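Local coordinates for protein salivary cystatin-L (Ixodes scapularis, PDB 4ZM8) that inhibits papain-like cysteine proteinases, notably host cathepsins L and S, and so suppresses the host's immune response during tick feeding, at the interface of chains A and B. Sequence-based numbering; all coordinates share one arbitrary frame. Chains: chain A/B, Putative secreted cystatin.

Contact 1: the interface of chains A and B. Residues chain A 68, 76, 78, 81-83; chain B 24, 41-42.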
loop_
_atom_site.group_PDB
_atom_site.type_symbol
_atom_site.label_atom_id
_atom_site.label_comp_id
_atom_site.label_asym_id
_atom_site.label_seq_id
_atom_site.Cartn_x
_atom_site.Cartn_y
_atom_site.Cartn_z
ATOM N N SER A 68 -17.150 -18.404 15.161
ATOM C CA SER A 68 -16.490 -19.550 15.801
ATOM C C SER A 68 -16.995 -19.786 17.213
ATOM O O SER A 68 -17.805 -19.028 17.748
ATOM C CB SER A 68 -14.980 -19.365 15.852
ATOM O OG SER A 68 -14.668 -18.275 16.690
ATOM N N TYR A 76 -7.283 -16.949 20.195
ATOM C CA TYR A 76 -7.672 -17.719 19.020
ATOM C C TYR A 76 -6.733 -18.892 18.765
ATOM O O TYR A 76 -5.521 -18.773 18.914
ATOM C CB TYR A 76 -7.710 -16.825 17.770
ATOM C CG TYR A 76 -8.144 -17.577 16.536
ATOM C CD1 TYR A 76 -9.493 -17.726 16.237
ATOM C CD2 TYR A 76 -7.211 -18.157 15.683
ATOM C CE1 TYR A 76 -9.905 -18.425 15.123
ATOM C CE2 TYR A 76 -7.605 -18.856 14.563
ATOM C CZ TYR A 76 -8.958 -18.989 14.283
ATOM O OH TYR A 76 -9.372 -19.682 13.167
ATOM N N LYS A 78 -6.632 -21.994 15.696
ATOM C CA LYS A 78 -7.252 -22.603 14.528
ATOM C C LYS A 78 -7.863 -23.962 14.873
ATOM O O LYS A 78 -8.906 -24.323 14.337
ATOM C CB LYS A 78 -6.241 -22.742 13.375
ATOM C CG LYS A 78 -5.370 -23.994 13.420
ATOM C CD LYS A 78 -4.444 -24.125 12.200
ATOM C CE LYS A 78 -3.416 -22.986 12.102
ATOM N NZ LYS A 78 -2.263 -23.103 13.056
ATOM N N CYS A 81 -10.910 -23.001 17.841
ATOM C CA CYS A 81 -11.995 -22.123 17.460
ATOM C C CYS A 81 -12.618 -22.528 16.126
ATOM O O CYS A 81 -12.419 -21.875 15.111
ATOM C CB CYS A 81 -11.486 -20.684 17.414
ATOM S SG CYS A 81 -10.795 -20.142 19.012
ATOM N N LEU A 82 -13.393 -23.607 16.148
ATOM C CA LEU A 82 -14.020 -24.159 14.949
ATOM C C LEU A 82 -15.304 -23.430 14.552
ATOM O O LEU A 82 -15.893 -22.694 15.351
ATOM C CB LEU A 82 -14.318 -25.633 15.173
ATOM C CG LEU A 82 -13.075 -26.462 15.441
ATOM C CD1 LEU A 82 -13.478 -27.857 15.880
ATOM C CD2 LEU A 82 -12.182 -26.482 14.194
ATOM N N PRO A 83 -15.741 -23.615 13.302
ATOM C CA PRO A 83 -16.978 -22.939 12.911
ATOM C C PRO A 83 -18.215 -23.506 13.605
ATOM O O PRO A 83 -18.431 -24.723 13.589
ATOM C CB PRO A 83 -17.031 -23.168 11.394
ATOM C CG PRO A 83 -16.134 -24.306 11.138
ATOM C CD PRO A 83 -15.064 -24.227 12.149
ATOM N N HIS B 24 -6.476 -18.360 8.394
ATOM C CA HIS B 24 -6.856 -18.301 9.798
ATOM C C HIS B 24 -6.333 -17.018 10.449
ATOM O O HIS B 24 -7.081 -16.303 11.118
ATOM C CB HIS B 24 -6.339 -19.531 10.551
ATOM C CG HIS B 24 -7.203 -20.742 10.400
ATOM N ND1 HIS B 24 -8.519 -20.773 10.808
ATOM C CD2 HIS B 24 -6.939 -21.968 9.890
ATOM C CE1 HIS B 24 -9.029 -21.964 10.553
ATOM N NE2 HIS B 24 -8.089 -22.707 9.998
ATOM N N ASP B 41 -14.430 -14.768 14.201
ATOM C CA ASP B 41 -14.802 -15.463 12.980
ATOM C C ASP B 41 -13.723 -16.480 12.654
ATOM O O ASP B 41 -12.572 -16.307 13.064
ATOM C CB ASP B 41 -14.957 -14.480 11.830
ATOM C CG ASP B 41 -16.358 -13.971 11.710
ATOM O OD1 ASP B 41 -17.269 -14.721 12.129
ATOM O OD2 ASP B 41 -16.554 -12.838 11.216
ATOM N N THR B 42 -14.075 -17.532 11.919
ATOM C CA THR B 42 -13.068 -18.492 11.511
ATOM C C THR B 42 -13.254 -18.908 10.073
ATOM O O THR B 42 -14.148 -18.425 9.383
ATOM C CB THR B 42 -13.073 -19.755 12.389
ATOM O OG1 THR B 42 -11.899 -20.543 12.118
ATOM C CG2 THR B 42 -14.318 -20.587 12.116
#
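The phenol of A:Tyr76 meets B:His24 and B:Thr42 at once, and this triangle is the compact part of the contact. Its hydroxyl OH lies 2.7 Å from the imidazole ND1 of B:His24 and 2.9 Å from the hydroxyl OG1 of B:Thr42. Both pairs are hydrogen bonds; which group donates in each cannot be told from the structure. ND1 of B:His24 and OG1 of B:Thr42 subtend 81° at OH of A:Tyr76. Each sits in the plane of the tyrosine ring, at its hydroxyl edge, so the phenol is held at its end from two sides. The histidine receives it less squarely: OH stands about 34° out of the imidazole plane as measured at ND1. With CG anti to the backbone N (chi1 -178°), A:Tyr76 reaches outward from its loop to the partner helix.

B:Thr42 divides its two branches between polar and apolar neighbours. OG1 also makes a weak hydrogen bond to the backbone carbonyl O of A:Cys81, at 3.3 Å, while the methyl CG2 packs against A:Pro83, 3.6 Å from its CA. On the imidazole, A:Lys78 brings CB over the middle of one face, 3.7 Å from the centroid, a CH-pi contact on the same side of the plane as the tyrosine hydroxyl.

Away from this triangle the fit slackens. The lysine chain bends at its last two torsions and leads its amine NZ to 6.6 Å from NE2 of B:His24, too far for a direct bond. At the opposite margin A:Ser68 offers little more than CB, 4.0 Å from CB of B:Thr42.

Chain A contributes the end of strand 45-68 and the loop beyond it, which the disulfide of A:Cys81 with A:Cys70 braces. The long strand 45-68 crosses between the halves, so helix 17-31 and strand 39-43 of chain B pack on the partner, as in a domain-swapped cystatin dimer.

Contact 2: the interface of chains A and B. Residues chain A 59, 96, 98, 104, 106; chain B 18, 22, 25.
The ring of A:Tyr59 takes B:Leu22 on one face, and the ring of B:Tyr25 takes A:Lys104 on one of its own. On the first, the methyl CD2 of B:Leu22 stands over the ring centre, 3.7 Å from the centroid, as a CH-pi contact. The backbone O of A:Val96, from the neighbouring strand of the same chain, lies in plane at that ring's edge. On the second, CD of A:Lys104 sits over the centre at 3.9 Å, and the chain, bent at its last torsion (chi4 78°), brings NZ into contact over the CD1/CE1 side of the same face. From the opposite side of the plane, the methyl CG2 of A:Val106 meets the rim at CE2 of B:Tyr25, 3.5 Å away.

B:Leu22 fills the ground between the two rings with its branches parted. CD2 goes to A:Tyr59, whereas CD1 meets CD of A:Lys104 at 3.5 Å and, more distantly, CG1 of A:Val96. Its CG is roughly anti to the backbone N (chi1 -156°), which carries both methyls from helix 17-31 toward the strands of chain A.

Acidic groups border the apolar strip. OE1 of B:Glu18 lies 3.4 Å from the phenol OH of A:Tyr59, near, but too long to be taken as a hydrogen bond, with the carboxylate turned 71° from the ring. The same OE1 is 4.0 Å from OE1 of A:Glu98, and these like charges, if both are ionised, would probably disfavour each other.

At the other end a water links the chains, 2.5 Å from the phenol OH of B:Tyr25 and 3.1 Å from the backbone carbonyl O of A:Lys104.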
loop_
_atom_site.group_PDB
_atom_site.type_symbol
_atom_site.label_atom_id
_atom_site.label_comp_id
_atom_site.label_asym_id
_atom_site.label_seq_id
_atom_site.Cartn_x
_atom_site.Cartn_y
_atom_site.Cartn_z
ATOM N N TYR A 59 -1.104 -12.225 -0.792
ATOM C CA TYR A 59 -2.005 -13.366 -0.872
ATOM C C TYR A 59 -3.453 -12.894 -0.943
ATOM O O TYR A 59 -4.000 -12.421 0.046
ATOM C CB TYR A 59 -1.826 -14.293 0.329
ATOM C CG TYR A 59 -0.425 -14.835 0.487
ATOM C CD1 TYR A 59 0.588 -14.056 1.041
ATOM C CD2 TYR A 59 -0.110 -16.122 0.082
ATOM C CE1 TYR A 59 1.863 -14.550 1.190
ATOM C CE2 TYR A 59 1.175 -16.623 0.228
ATOM C CZ TYR A 59 2.153 -15.832 0.779
ATOM O OH TYR A 59 3.425 -16.329 0.917
ATOM N N VAL A 96 -3.558 -10.411 1.958
ATOM C CA VAL A 96 -2.640 -10.486 3.069
ATOM C C VAL A 96 -1.229 -10.355 2.542
ATOM O O VAL A 96 -0.708 -11.265 1.891
ATOM C CB VAL A 96 -2.765 -11.818 3.849
ATOM C CG1 VAL A 96 -1.659 -11.936 4.910
ATOM C CG2 VAL A 96 -4.138 -11.954 4.477
ATOM N N GLU A 98 2.787 -10.202 3.172
ATOM C CA GLU A 98 3.772 -10.695 4.106
ATOM C C GLU A 98 5.171 -10.312 3.630
ATOM O O GLU A 98 5.592 -10.706 2.548
ATOM C CB GLU A 98 3.647 -12.207 4.256
ATOM C CG GLU A 98 4.695 -12.850 5.149
ATOM C CD GLU A 98 4.394 -14.317 5.426
ATOM O OE1 GLU A 98 4.206 -15.084 4.459
ATOM O OE2 GLU A 98 4.330 -14.698 6.614
ATOM N N LYS A 104 2.921 -9.554 8.798
ATOM C CA LYS A 104 1.789 -9.597 7.878
ATOM C C LYS A 104 0.808 -8.452 8.074
ATOM O O LYS A 104 0.672 -7.918 9.178
ATOM C CB LYS A 104 1.033 -10.923 8.028
ATOM C CG LYS A 104 1.946 -12.108 8.236
ATOM C CD LYS A 104 1.180 -13.389 8.407
ATOM C CE LYS A 104 1.982 -14.401 9.212
ATOM N NZ LYS A 104 1.938 -14.076 10.666
ATOM N N VAL A 106 -3.368 -7.218 6.796
ATOM C CA VAL A 106 -4.635 -7.725 6.293
ATOM C C VAL A 106 -5.494 -6.573 5.781
ATOM O O VAL A 106 -5.751 -5.614 6.497
ATOM C CB VAL A 106 -5.382 -8.514 7.389
ATOM C CG1 VAL A 106 -6.783 -8.872 6.950
ATOM C CG2 VAL A 106 -4.608 -9.766 7.743
ATOM N N GLU B 18 0.268 -23.710 4.368
ATOM C CA GLU B 18 0.747 -22.333 4.394
ATOM C C GLU B 18 -0.427 -21.401 4.135
ATOM O O GLU B 18 -0.670 -20.470 4.904
ATOM C CB GLU B 18 1.865 -22.127 3.362
ATOM C CG GLU B 18 2.057 -20.687 2.861
ATOM C CD GLU B 18 3.074 -19.869 3.669
ATOM O OE1 GLU B 18 3.557 -18.841 3.144
ATOM O OE2 GLU B 18 3.385 -20.230 4.824
ATOM N N LEU B 22 -2.597 -19.114 6.955
ATOM C CA LEU B 22 -2.636 -17.688 6.643
ATOM C C LEU B 22 -4.069 -17.145 6.527
ATOM O O LEU B 22 -4.333 -15.956 6.745
ATOM C CB LEU B 22 -1.882 -17.463 5.344
ATOM C CG LEU B 22 -1.291 -16.110 5.059
ATOM C CD1 LEU B 22 -0.732 -15.555 6.347
ATOM C CD2 LEU B 22 -0.209 -16.358 4.049
ATOM N N TYR B 25 -5.052 -16.737 10.239
ATOM C CA TYR B 25 -4.448 -15.509 10.729
ATOM C C TYR B 25 -5.317 -14.313 10.372
ATOM O O TYR B 25 -5.756 -13.557 11.249
ATOM C CB TYR B 25 -3.045 -15.323 10.148
ATOM C CG TYR B 25 -2.513 -13.923 10.340
ATOM C CD1 TYR B 25 -1.817 -13.583 11.493
ATOM C CD2 TYR B 25 -2.725 -12.929 9.386
ATOM C CE1 TYR B 25 -1.336 -12.301 11.690
ATOM C CE2 TYR B 25 -2.265 -11.646 9.585
ATOM C CZ TYR B 25 -1.562 -11.340 10.741
ATOM O OH TYR B 25 -1.079 -10.062 10.954
HETATM O O HOH W 1 -1.491 -7.577 11.349
#

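Contact 1 and contact 2 have C-alpha centres about 16 Å apart and share helix 17-31 of chain B and strand 45-68 of chain A. One helix is thus gripped twice: by a loop in contact 1, by strands in contact 2, probably recreating between chains what a monomer forms within one. The centres lie about 31 Å and 18 Å from A:Gly5, the reactive-site residue inferred by similarity. Dimers form in vitro but probably not in vivo, and are predicted to be inactive: the QVVAG motif, an inhibitory hairpin loop in monomeric cystatins, here lies within continuous strand 45-68, which would probably remove that loop.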